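Local coordinates for putative lipoprotein (PDB 2G5G) that binds a pair of cofacial hemes between the two subunits of its dimer and probably serves in bacterial heme transport, at residues Asp115-Trp120 / Leu142-Ile147; Leu82-Ser87 / Lys121-Phe126; Lys169-Ile174 / Glu195-Lys200. All coordinates share one frame; numbering follows the deposited sequence.

Interaction 1 (Asp115-Trp120 / Leu142-Ile147). With HEM (protoporphyrin IX containing Fe), chain B.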
loop_
_atom_site.group_PDB
_atom_site.type_symbol
_atom_site.label_atom_id
_atom_site.label_comp_id
_atom_site.label_asym_id
_atom_site.label_seq_id
_atom_site.Cartn_x
_atom_site.Cartn_y
_atom_site.Cartn_z
ATOM N N ASP A 115 16.778 -3.777 5.643
ATOM C CA ASP A 115 15.513 -3.959 4.924
ATOM C C ASP A 115 15.745 -3.681 3.455
ATOM O O ASP A 115 16.320 -2.656 3.088
ATOM C CB ASP A 115 14.410 -3.043 5.468
ATOM C CG ASP A 115 13.014 -3.447 4.995
ATOM O OD1 ASP A 115 12.876 -3.875 3.827
ATOM O OD2 ASP A 115 12.045 -3.328 5.790
ATOM N N LYS A 116 15.294 -4.602 2.602
ATOM C CA LYS A 116 15.618 -4.495 1.182
ATOM C C LYS A 116 14.771 -3.486 0.405
ATOM O O LYS A 116 15.118 -3.150 -0.727
ATOM C CB LYS A 116 15.711 -5.863 0.497
ATOM C CG LYS A 116 17.150 -6.416 0.479
ATOM C CD LYS A 116 17.707 -6.652 1.894
ATOM C CE LYS A 116 19.216 -6.784 1.893
ATOM N NZ LYS A 116 19.904 -5.533 1.430
ATOM N N VAL A 117 13.707 -2.965 1.027
ATOM C CA VAL A 117 13.059 -1.746 0.496
ATOM C C VAL A 117 14.070 -0.599 0.239
ATOM O O VAL A 117 13.828 0.261 -0.611
ATOM C CB VAL A 117 11.829 -1.261 1.336
ATOM C CG1 VAL A 117 10.823 -2.368 1.482
ATOM C CG2 VAL A 117 12.228 -0.733 2.704
ATOM N N TRP A 118 15.203 -0.624 0.954
ATOM C CA TRP A 118 16.287 0.336 0.780
ATOM C C TRP A 118 17.404 -0.358 0.023
ATOM O O TRP A 118 18.036 -1.266 0.559
ATOM C CB TRP A 118 16.783 0.836 2.149
ATOM C CG TRP A 118 15.715 1.518 2.950
ATOM C CD1 TRP A 118 14.929 0.966 3.912
ATOM C CD2 TRP A 118 15.310 2.891 2.834
ATOM N NE1 TRP A 118 14.055 1.907 4.403
ATOM C CE2 TRP A 118 14.268 3.096 3.752
ATOM C CE3 TRP A 118 15.741 3.967 2.040
ATOM C CZ2 TRP A 118 13.648 4.345 3.923
ATOM C CZ3 TRP A 118 15.118 5.206 2.198
ATOM C CH2 TRP A 118 14.081 5.379 3.135
ATOM N N LYS A 119 17.654 0.059 -1.218
ATOM C CA LYS A 119 18.641 -0.633 -2.066
ATOM C C LYS A 119 20.050 -0.519 -1.504
ATOM O O LYS A 119 20.634 0.578 -1.495
ATOM C CB LYS A 119 18.639 -0.114 -3.514
ATOM C CG LYS A 119 17.363 -0.380 -4.276
ATOM C CD LYS A 119 17.366 0.341 -5.625
ATOM C CE LYS A 119 16.087 0.014 -6.404
ATOM N NZ LYS A 119 16.073 0.627 -7.777
ATOM N N TRP A 120 20.610 -1.659 -1.092
ATOM C CA TRP A 120 21.900 -1.689 -0.432
ATOM C C TRP A 120 22.955 -0.901 -1.185
ATOM O O TRP A 120 23.762 -0.207 -0.562
ATOM C CB TRP A 120 22.371 -3.131 -0.151
ATOM C CG TRP A 120 23.725 -3.190 0.524
ATOM C CD1 TRP A 120 24.877 -3.723 0.015
ATOM C CD2 TRP A 120 24.060 -2.677 1.828
ATOM N NE1 TRP A 120 25.917 -3.566 0.917
ATOM C CE2 TRP A 120 25.439 -2.937 2.040
ATOM C CE3 TRP A 120 23.328 -2.030 2.843
ATOM C CZ2 TRP A 120 26.100 -2.568 3.225
ATOM C CZ3 TRP A 120 23.986 -1.665 4.015
ATOM C CH2 TRP A 120 25.357 -1.938 4.193
ATOM N N LEU A 142 9.791 4.181 12.287
ATOM C CA LEU A 142 8.723 3.196 12.502
ATOM C C LEU A 142 9.082 1.820 11.925
ATOM O O LEU A 142 9.784 1.744 10.927
ATOM C CB LEU A 142 7.470 3.665 11.753
ATOM C CG LEU A 142 6.310 4.363 12.467
ATOM C CD1 LEU A 142 6.637 5.003 13.814
ATOM C CD2 LEU A 142 5.624 5.338 11.494
ATOM N N SER A 143 8.568 0.744 12.524
ATOM C CA SER A 143 8.624 -0.577 11.872
ATOM C C SER A 143 7.539 -0.695 10.774
ATOM O O SER A 143 6.582 0.065 10.775
ATOM C CB SER A 143 8.413 -1.696 12.898
ATOM O OG SER A 143 7.128 -1.602 13.462
ATOM N N ARG A 144 7.712 -1.639 9.849
ATOM C CA ARG A 144 6.661 -2.045 8.875
ATOM C C ARG A 144 5.320 -2.260 9.551
ATOM O O ARG A 144 4.296 -1.727 9.116
ATOM C CB ARG A 144 7.044 -3.349 8.163
ATOM C CG ARG A 144 8.198 -3.256 7.173
ATOM C CD ARG A 144 7.708 -2.958 5.764
ATOM N NE ARG A 144 8.772 -3.130 4.774
ATOM C CZ ARG A 144 9.068 -4.289 4.184
ATOM N NH1 ARG A 144 8.392 -5.400 4.479
ATOM N NH2 ARG A 144 10.053 -4.350 3.303
ATOM N N SER A 145 5.338 -3.043 10.630
ATOM C CA SER A 145 4.144 -3.373 11.412
ATOM C C SER A 145 3.503 -2.131 11.996
ATOM O O SER A 145 2.271 -2.008 12.010
ATOM C CB SER A 145 4.505 -4.335 12.547
ATOM O OG SER A 145 5.646 -5.100 12.173
ATOM N N GLU A 146 4.339 -1.216 12.505
ATOM C CA GLU A 146 3.848 0.063 13.009
ATOM C C GLU A 146 3.176 0.882 11.891
ATOM O O GLU A 146 2.134 1.496 12.106
ATOM C CB GLU A 146 4.984 0.870 13.676
ATOM C CG GLU A 146 5.053 0.679 15.203
ATOM C CD GLU A 146 6.371 1.140 15.818
ATOM O OE1 GLU A 146 6.393 1.324 17.048
ATOM O OE2 GLU A 146 7.367 1.279 15.078
ATOM N N ILE A 147 3.783 0.873 10.708
ATOM C CA ILE A 147 3.290 1.652 9.563
ATOM C C ILE A 147 1.965 1.095 9.050
ATOM O O ILE A 147 1.034 1.845 8.727
ATOM C CB ILE A 147 4.325 1.691 8.439
ATOM C CG1 ILE A 147 5.540 2.536 8.874
ATOM C CG2 ILE A 147 3.706 2.242 7.155
ATOM C CD1 ILE A 147 6.697 2.361 8.006
HETATM C CHA HEM B . 4.919 1.035 0.454
HETATM C CHB HEM B . 1.616 -2.246 1.985
HETATM C CHC HEM B . -0.987 -1.705 -2.066
HETATM C CHD HEM B . 2.221 1.642 -3.578
HETATM C C1A HEM B . 4.259 0.077 1.214
HETATM C C2A HEM B . 4.712 -0.471 2.488
HETATM C C3A HEM B . 3.798 -1.370 2.898
HETATM C C4A HEM B . 2.732 -1.424 1.917
HETATM C CMA HEM B . 3.840 -2.212 4.192
HETATM C CAA HEM B . 6.029 -0.078 3.213
HETATM C CBA HEM B . 5.866 1.259 3.938
HETATM C CGA HEM B . 7.173 2.030 4.125
HETATM O O1A HEM B . 8.277 1.406 4.153
HETATM O O2A HEM B . 7.109 3.289 4.253
HETATM C C1B HEM B . 0.679 -2.481 0.995
HETATM C C2B HEM B . -0.304 -3.557 0.951
HETATM C C3B HEM B . -1.029 -3.418 -0.168
HETATM C C4B HEM B . -0.536 -2.237 -0.875
HETATM C CMB HEM B . -0.467 -4.669 2.008
HETATM C CAB HEM B . -2.186 -4.359 -0.607
HETATM C CBB HEM B . -2.956 -4.069 -1.665
HETATM C C1C HEM B . -0.355 -0.733 -2.816
HETATM C C2C HEM B . -0.815 -0.207 -4.088
HETATM C C3C HEM B . 0.067 0.717 -4.496
HETATM C C4C HEM B . 1.124 0.808 -3.501
HETATM C CMC HEM B . -2.106 -0.639 -4.822
HETATM C CAC HEM B . 0.001 1.551 -5.799
HETATM C CBC HEM B . -1.078 2.287 -6.095
HETATM C C1D HEM B . 3.251 1.820 -2.675
HETATM C C2D HEM B . 4.347 2.756 -2.821
HETATM C C3D HEM B . 5.201 2.577 -1.557
HETATM C C4D HEM B . 4.527 1.550 -0.774
HETATM C CMD HEM B . 4.594 3.723 -4.001
HETATM C CAD HEM B . 6.500 3.341 -1.202
HETATM C CBD HEM B . 6.326 3.993 0.169
HETATM C CGD HEM B . 6.538 5.486 0.089
HETATM O O1D HEM B . 5.530 6.238 0.151
HETATM O O2D HEM B . 7.713 5.933 -0.027
HETATM N NA HEM B . 3.049 -0.536 0.894
HETATM N NB HEM B . 0.494 -1.702 -0.132
HETATM N NC HEM B . 0.830 -0.082 -2.487
HETATM N ND HEM B . 3.404 1.145 -1.473
HETATM FE FE HEM B . 2.006 -0.443 -0.909
#
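Asp115 and Arg144 mark the nearest approach of the two backbones, with their CA atoms still 9.9 Å apart, so side chains have to span the gap. Asp115 opens a type I beta turn ending at Trp118, and its carboxylate adds an Asx turn: Asp115 OD1 accepts from Val117 N at 3.1 Å (164°). Across the gap, helix 144-151 begins with a capping box. In it Ser143 OG accepts from Glu146 N at 3.0 Å, and Glu146 OE2 uses its anti lone pair to accept from Ser143 N at 2.9 Å.

Arg144, in the first turn of this helix, kinks at chi2 (-91°) and reaches Asp115. Asp115 OD1 and Arg144 NH2 form a salt bridge, though NH2 is modelled too close to Val117 and its exact place is doubtful. The carboxylate does not meet the guanidinium edge to edge: Asp115 OD2 lies over one face, with the planes 58° apart. Asn152 of the second subunit packs on Arg144, which puts this surface bridge beside the dimer contact. One turn further on, Ile147 lines the heme pocket, Ile147 CD1 lying 3.9 Å from heme O2A, the propionate oxygen that is hydrogen-bonded to Lys200 NZ.

Interaction 2 (Leu82-Ser87 / Lys121-Phe126)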
loop_
_atom_site.group_PDB
_atom_site.type_symbol
_atom_site.label_atom_id
_atom_site.label_comp_id
_atom_site.label_asym_id
_atom_site.label_seq_id
_atom_site.Cartn_x
_atom_site.Cartn_y
_atom_site.Cartn_z
ATOM N N LEU A 82 19.433 6.383 11.349
ATOM C CA LEU A 82 19.106 6.106 9.956
ATOM C C LEU A 82 17.614 5.962 9.770
ATOM O O LEU A 82 16.969 5.109 10.403
ATOM C CB LEU A 82 19.862 4.855 9.443
ATOM C CG LEU A 82 21.387 4.902 9.290
ATOM C CD1 LEU A 82 21.956 3.538 8.877
ATOM C CD2 LEU A 82 21.834 5.979 8.322
ATOM N N GLU A 83 17.042 6.797 8.899
ATOM C CA GLU A 83 15.654 6.591 8.476
ATOM C C GLU A 83 15.503 5.144 7.965
ATOM O O GLU A 83 14.412 4.570 8.040
ATOM C CB GLU A 83 15.279 7.558 7.335
ATOM C CG GLU A 83 13.860 7.312 6.734
ATOM C CD GLU A 83 13.574 8.115 5.448
ATOM O OE1 GLU A 83 14.437 8.879 4.982
ATOM O OE2 GLU A 83 12.474 7.957 4.908
HETATM N N MSE A 84 16.579 4.551 7.447
HETATM C CA MSE A 84 16.385 3.209 6.832
HETATM C C MSE A 84 16.300 2.030 7.777
HETATM O O MSE A 84 16.001 0.917 7.346
HETATM C CB MSE A 84 17.234 2.906 5.578
HETATM C CG MSE A 84 18.568 3.577 5.297
HETATM SE SE MSE A 84 18.914 5.529 5.536
HETATM C CE MSE A 84 17.403 6.390 4.611
ATOM N N LEU A 85 16.494 2.275 9.072
ATOM C CA LEU A 85 16.298 1.225 10.068
ATOM C C LEU A 85 15.272 1.646 11.071
ATOM O O LEU A 85 15.217 2.828 11.465
ATOM C CB LEU A 85 17.622 0.857 10.738
ATOM C CG LEU A 85 18.623 0.190 9.805
ATOM C CD1 LEU A 85 20.034 0.195 10.349
ATOM C CD2 LEU A 85 18.167 -1.249 9.504
ATOM N N ALA A 86 14.443 0.696 11.494
ATOM C CA ALA A 86 13.445 0.976 12.511
ATOM C C ALA A 86 14.044 1.031 13.917
ATOM O O ALA A 86 15.005 0.313 14.205
ATOM C CB ALA A 86 12.300 -0.056 12.460
ATOM N N SER A 87 13.454 1.865 14.779
ATOM C CA SER A 87 13.916 2.025 16.179
ATOM C C SER A 87 13.671 0.748 17.009
ATOM O O SER A 87 14.383 0.477 17.982
ATOM C CB SER A 87 13.228 3.225 16.833
ATOM O OG SER A 87 11.857 2.978 17.038
ATOM N N LYS A 121 22.931 -1.000 -2.517
ATOM C CA LYS A 121 23.856 -0.280 -3.407
ATOM C C LYS A 121 23.943 1.210 -3.080
ATOM O O LYS A 121 25.026 1.816 -3.120
ATOM C CB LYS A 121 23.432 -0.458 -4.884
ATOM C CG LYS A 121 23.963 0.647 -5.834
ATOM C CD LYS A 121 24.096 0.178 -7.294
ATOM C CE LYS A 121 25.448 -0.527 -7.509
ATOM N NZ LYS A 121 25.337 -1.693 -8.436
ATOM N N ASP A 122 22.794 1.780 -2.751
ATOM C CA ASP A 122 22.651 3.212 -2.479
ATOM C C ASP A 122 23.055 3.601 -1.055
ATOM O O ASP A 122 23.009 4.786 -0.693
ATOM C CB ASP A 122 21.196 3.628 -2.724
ATOM C CG ASP A 122 20.825 3.608 -4.201
ATOM O OD1 ASP A 122 21.746 3.714 -5.031
ATOM O OD2 ASP A 122 19.622 3.500 -4.515
ATOM N N TYR A 123 23.442 2.599 -0.256
ATOM C CA TYR A 123 23.733 2.799 1.172
ATOM C C TYR A 123 25.058 2.191 1.633
ATOM O O TYR A 123 25.588 2.591 2.653
ATOM C CB TYR A 123 22.532 2.361 2.023
ATOM C CG TYR A 123 21.385 3.286 1.756
ATOM C CD1 TYR A 123 20.395 2.957 0.824
ATOM C CD2 TYR A 123 21.337 4.555 2.355
ATOM C CE1 TYR A 123 19.357 3.852 0.517
ATOM C CE2 TYR A 123 20.305 5.452 2.056
ATOM C CZ TYR A 123 19.322 5.092 1.140
ATOM O OH TYR A 123 18.305 5.958 0.849
ATOM N N GLU A 124 25.624 1.281 0.844
ATOM C CA GLU A 124 26.796 0.533 1.294
ATOM C C GLU A 124 27.998 1.370 1.657
ATOM O O GLU A 124 28.658 1.090 2.657
ATOM C CB GLU A 124 27.210 -0.547 0.270
ATOM C CG GLU A 124 27.837 -0.026 -1.009
ATOM C CD GLU A 124 28.608 -1.106 -1.744
ATOM O OE1 GLU A 124 28.208 -2.305 -1.665
ATOM O OE2 GLU A 124 29.618 -0.744 -2.388
ATOM N N GLN A 125 28.300 2.376 0.842
ATOM C CA GLN A 125 29.497 3.180 1.045
ATOM C C GLN A 125 29.385 3.920 2.374
ATOM O O GLN A 125 30.307 3.871 3.189
ATOM C CB GLN A 125 29.708 4.171 -0.112
ATOM C CG GLN A 125 31.055 4.918 -0.099
ATOM C CD GLN A 125 31.128 6.039 -1.139
ATOM O OE1 GLN A 125 30.169 6.277 -1.891
ATOM N NE2 GLN A 125 32.269 6.733 -1.186
ATOM N N PHE A 126 28.255 4.592 2.584
ATOM C CA PHE A 126 28.070 5.400 3.793
ATOM C C PHE A 126 27.979 4.515 5.043
ATOM O O PHE A 126 28.668 4.771 6.053
ATOM C CB PHE A 126 26.812 6.260 3.682
ATOM C CG PHE A 126 26.530 7.098 4.916
ATOM C CD1 PHE A 126 27.377 8.133 5.264
ATOM C CD2 PHE A 126 25.403 6.853 5.699
ATOM C CE1 PHE A 126 27.115 8.917 6.390
ATOM C CE2 PHE A 126 25.116 7.652 6.824
ATOM C CZ PHE A 126 25.985 8.674 7.163
#
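Met84 and Tyr123 meet at about a right angle, the selenoether chain of one crossing the phenol of the other. Met84 is present as selenomethionine and is folded up on itself: bends at chi2 and chi3 keep SE and CE alongside the ring that CG already covers. CG takes the position over the face, 4.3 Å from the Tyr123 ring centroid and only 18° off the normal, a CH-pi contact shifted toward the rim on the CD2-CE2 side. The selenium sits 43° from the normal, with Met84 SE 3.7 Å from Tyr123 CE2, an oblique Met-aromatic contact. The methyl follows the ring outward, Met84 CE ending 3.9 Å from Tyr123 OH. That buried hydroxyl is satisfied by a hydrogen bond with Glu49 and has a weaker one with His51, while Lys57 makes a cation-pi contact with the ring.

The second pair meets quite differently. Leu82 and Phe126 slide past each other in opposite directions, and the leucine methyl comes to the rim of the ring, in its plane: Leu82 CD2 lies 4.0 Å from Phe126 CE2. Phe126 has CG anti to its backbone N (chi1 178°), which carries the ring from the helix toward Leu82.

Leu82 and Met84 sit where strand 78-82 gives way to a type I turn from Leu82 to Leu85. Tyr123 holds the N-cap position of helix 124-131, with Phe126 in the turn that follows. The contact therefore packs the start of this helix on the C-terminal end of strand 78-82, next to the edge strand 137-141. Leu82 is flanked by Leu218 of strand 214-220 and Ile137 of strand 137-141, and Phe126 also leans on Leu218 and on Gln60 and Phe64 of helix 54-73.

Interaction 3 (Lys169-Ile174 / Glu195-Lys200)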
loop_
_atom_site.group_PDB
_atom_site.type_symbol
_atom_site.label_atom_id
_atom_site.label_comp_id
_atom_site.label_asym_id
_atom_site.label_seq_id
_atom_site.Cartn_x
_atom_site.Cartn_y
_atom_site.Cartn_z
ATOM N N LYS A 169 -1.273 19.924 4.951
ATOM C CA LYS A 169 -1.619 20.238 3.543
ATOM C C LYS A 169 -0.380 20.268 2.661
ATOM O O LYS A 169 -0.409 19.798 1.523
ATOM C CB LYS A 169 -2.355 21.577 3.441
ATOM C CG LYS A 169 -3.112 21.741 2.122
ATOM C CD LYS A 169 -2.293 22.499 1.101
ATOM C CE LYS A 169 -3.198 23.119 -0.002
ATOM N NZ LYS A 169 -4.375 22.250 -0.334
ATOM N N GLN A 170 0.726 20.814 3.174
ATOM C CA GLN A 170 1.964 20.793 2.400
ATOM C C GLN A 170 2.386 19.357 2.143
ATOM O O GLN A 170 2.841 19.041 1.057
ATOM C CB GLN A 170 3.106 21.557 3.079
ATOM C CG GLN A 170 2.932 23.080 3.104
ATOM C CD GLN A 170 3.982 23.759 3.985
ATOM O OE1 GLN A 170 3.733 24.051 5.154
ATOM N NE2 GLN A 170 5.159 23.993 3.425
ATOM N N LEU A 171 2.258 18.506 3.164
ATOM C CA LEU A 171 2.583 17.094 3.028
ATOM C C LEU A 171 1.619 16.400 2.045
ATOM O O LEU A 171 2.033 15.568 1.248
ATOM C CB LEU A 171 2.549 16.407 4.401
ATOM C CG LEU A 171 3.829 16.555 5.271
ATOM C CD1 LEU A 171 3.625 15.889 6.621
ATOM C CD2 LEU A 171 5.079 16.005 4.591
ATOM N N PHE A 172 0.342 16.741 2.140
ATOM C CA PHE A 172 -0.695 16.257 1.195
ATOM C C PHE A 172 -0.282 16.466 -0.265
ATOM O O PHE A 172 -0.261 15.509 -1.050
ATOM C CB PHE A 172 -2.009 16.969 1.487
ATOM C CG PHE A 172 -3.203 16.386 0.765
ATOM C CD1 PHE A 172 -4.042 15.474 1.406
ATOM C CD2 PHE A 172 -3.491 16.757 -0.552
ATOM C CE1 PHE A 172 -5.154 14.926 0.735
ATOM C CE2 PHE A 172 -4.599 16.219 -1.232
ATOM C CZ PHE A 172 -5.429 15.306 -0.584
ATOM N N ASP A 173 0.089 17.704 -0.611
ATOM C CA ASP A 173 0.429 18.072 -1.999
ATOM C C ASP A 173 1.750 17.489 -2.452
ATOM O O ASP A 173 1.936 17.171 -3.631
ATOM C CB ASP A 173 0.488 19.599 -2.191
ATOM C CG ASP A 173 -0.820 20.310 -1.847
ATOM O OD1 ASP A 173 -1.921 19.697 -1.847
ATOM O OD2 ASP A 173 -0.735 21.522 -1.576
ATOM N N ILE A 174 2.700 17.381 -1.523
ATOM C CA ILE A 174 3.991 16.762 -1.838
ATOM C C ILE A 174 3.817 15.284 -2.210
ATOM O O ILE A 174 4.410 14.793 -3.171
ATOM C CB ILE A 174 4.973 16.884 -0.644
ATOM C CG1 ILE A 174 5.563 18.297 -0.587
ATOM C CG2 ILE A 174 6.090 15.845 -0.752
ATOM C CD1 ILE A 174 6.290 18.637 0.730
ATOM N N GLU A 195 -0.603 11.049 7.339
ATOM C CA GLU A 195 -0.514 10.624 8.734
ATOM C C GLU A 195 0.678 9.722 9.003
ATOM O O GLU A 195 1.314 9.848 10.063
ATOM C CB GLU A 195 -1.814 9.996 9.243
ATOM C CG GLU A 195 -2.919 11.046 9.482
ATOM C CD GLU A 195 -2.430 12.269 10.276
ATOM O OE1 GLU A 195 -2.465 13.416 9.753
ATOM O OE2 GLU A 195 -2.003 12.072 11.436
ATOM N N ILE A 196 0.997 8.852 8.040
ATOM C CA ILE A 196 2.177 7.982 8.125
ATOM C C ILE A 196 3.486 8.769 8.111
ATOM O O ILE A 196 4.413 8.436 8.872
ATOM C CB ILE A 196 2.200 6.901 7.010
ATOM C CG1 ILE A 196 1.160 5.812 7.312
ATOM C CG2 ILE A 196 3.578 6.224 6.899
ATOM C CD1 ILE A 196 0.745 5.062 6.072
ATOM N N GLN A 197 3.579 9.778 7.234
ATOM C CA GLN A 197 4.755 10.691 7.222
ATOM C C GLN A 197 4.905 11.397 8.562
ATOM O O GLN A 197 6.010 11.459 9.128
ATOM C CB GLN A 197 4.648 11.712 6.090
ATOM C CG GLN A 197 5.905 12.516 5.861
ATOM C CD GLN A 197 6.869 11.912 4.867
ATOM O OE1 GLN A 197 7.833 12.569 4.431
ATOM N NE2 GLN A 197 6.649 10.666 4.512
ATOM N N GLN A 198 3.802 11.907 9.070
ATOM C CA GLN A 198 3.757 12.629 10.343
ATOM C C GLN A 198 4.242 11.750 11.504
ATOM O O GLN A 198 5.039 12.191 12.354
ATOM C CB GLN A 198 2.327 13.124 10.623
ATOM C CG GLN A 198 1.888 14.327 9.748
ATOM C CD GLN A 198 1.975 15.639 10.493
ATOM O OE1 GLN A 198 2.991 16.358 10.421
ATOM N NE2 GLN A 198 0.936 15.952 11.237
ATOM N N PHE A 199 3.745 10.506 11.530
ATOM C CA PHE A 199 4.198 9.510 12.503
ATOM C C PHE A 199 5.680 9.141 12.379
ATOM O O PHE A 199 6.339 8.986 13.410
ATOM C CB PHE A 199 3.333 8.238 12.436
ATOM C CG PHE A 199 2.118 8.272 13.329
ATOM C CD1 PHE A 199 0.871 8.663 12.825
ATOM C CD2 PHE A 199 2.198 7.858 14.649
ATOM C CE1 PHE A 199 -0.257 8.685 13.645
ATOM C CE2 PHE A 199 1.066 7.870 15.474
ATOM C CZ PHE A 199 -0.163 8.281 14.960
ATOM N N LYS A 200 6.189 8.970 11.149
ATOM C CA LYS A 200 7.605 8.677 10.891
ATOM C C LYS A 200 8.447 9.815 11.450
ATOM O O LYS A 200 9.433 9.588 12.144
ATOM C CB LYS A 200 7.909 8.548 9.390
ATOM C CG LYS A 200 7.399 7.245 8.726
ATOM C CD LYS A 200 7.577 7.275 7.216
ATOM C CE LYS A 200 7.420 5.854 6.624
ATOM N NZ LYS A 200 7.462 5.946 5.145
#
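Helix 165-179 packs on helix 187-210, the long helix that carries part of the heme pocket, and Leu171 is the side chain through which these segments meet. The backbones come nearest at Leu171 and Gln197, whose CA atoms are 8.0 Å apart. From there the leucine points its two methyls at two successive glutamines. Leu171 CD2 rests on the aliphatic part of one, 3.8 Å from Gln197 CG, and Leu171 CD1 lies 3.9 Å from Gln198 CG. The methylenes of the glutamines do the touching, so the join is apolar although two of its three residues end in amides.

In Gln197 a chi1 of -170° swings CG away from the backbone N and toward the leucine; the bend at chi2 then turns the amide aside, leaving CG as the atom that meets Leu171. Its side chain also touches Tyr222 and His223 of helix 221-224. Gln198 points off to the side at CB, and it is the next carbon, CG, that comes up to Leu171 CD1.

Leu171 leans further on Val194, one turn earlier on the long helix. Along that same helix, Ile196 touches the heme and packs on Tyr151, while Lys200 NZ hydrogen-bonds a heme propionate. The contact is thus helix-helix packing of a leucine against glutamine methylenes, on a helix that also lines the heme pocket through Ile196.

From the N terminus, interaction 2 opens first, at the end of strand 78-82, and closes on helix 124-131. Before it closes, interaction 1 has already opened at residues 115-120, and it ends after strand 137-141 at helix 144-151, so the two loops cross. They also touch: Trp118 of interaction 1 packs on Met84 of interaction 2, Trp118 CG lying 3.3 Å from Met84 CB. Interaction 3 comes later and in series, joining helices 165-179 and 187-210. It meets interaction 1 through Leu142 against Phe199 and Lys200, and through Ile147 against Ile196, beside the heme. Interaction 1 thus lies between the sheet end and the helical pocket.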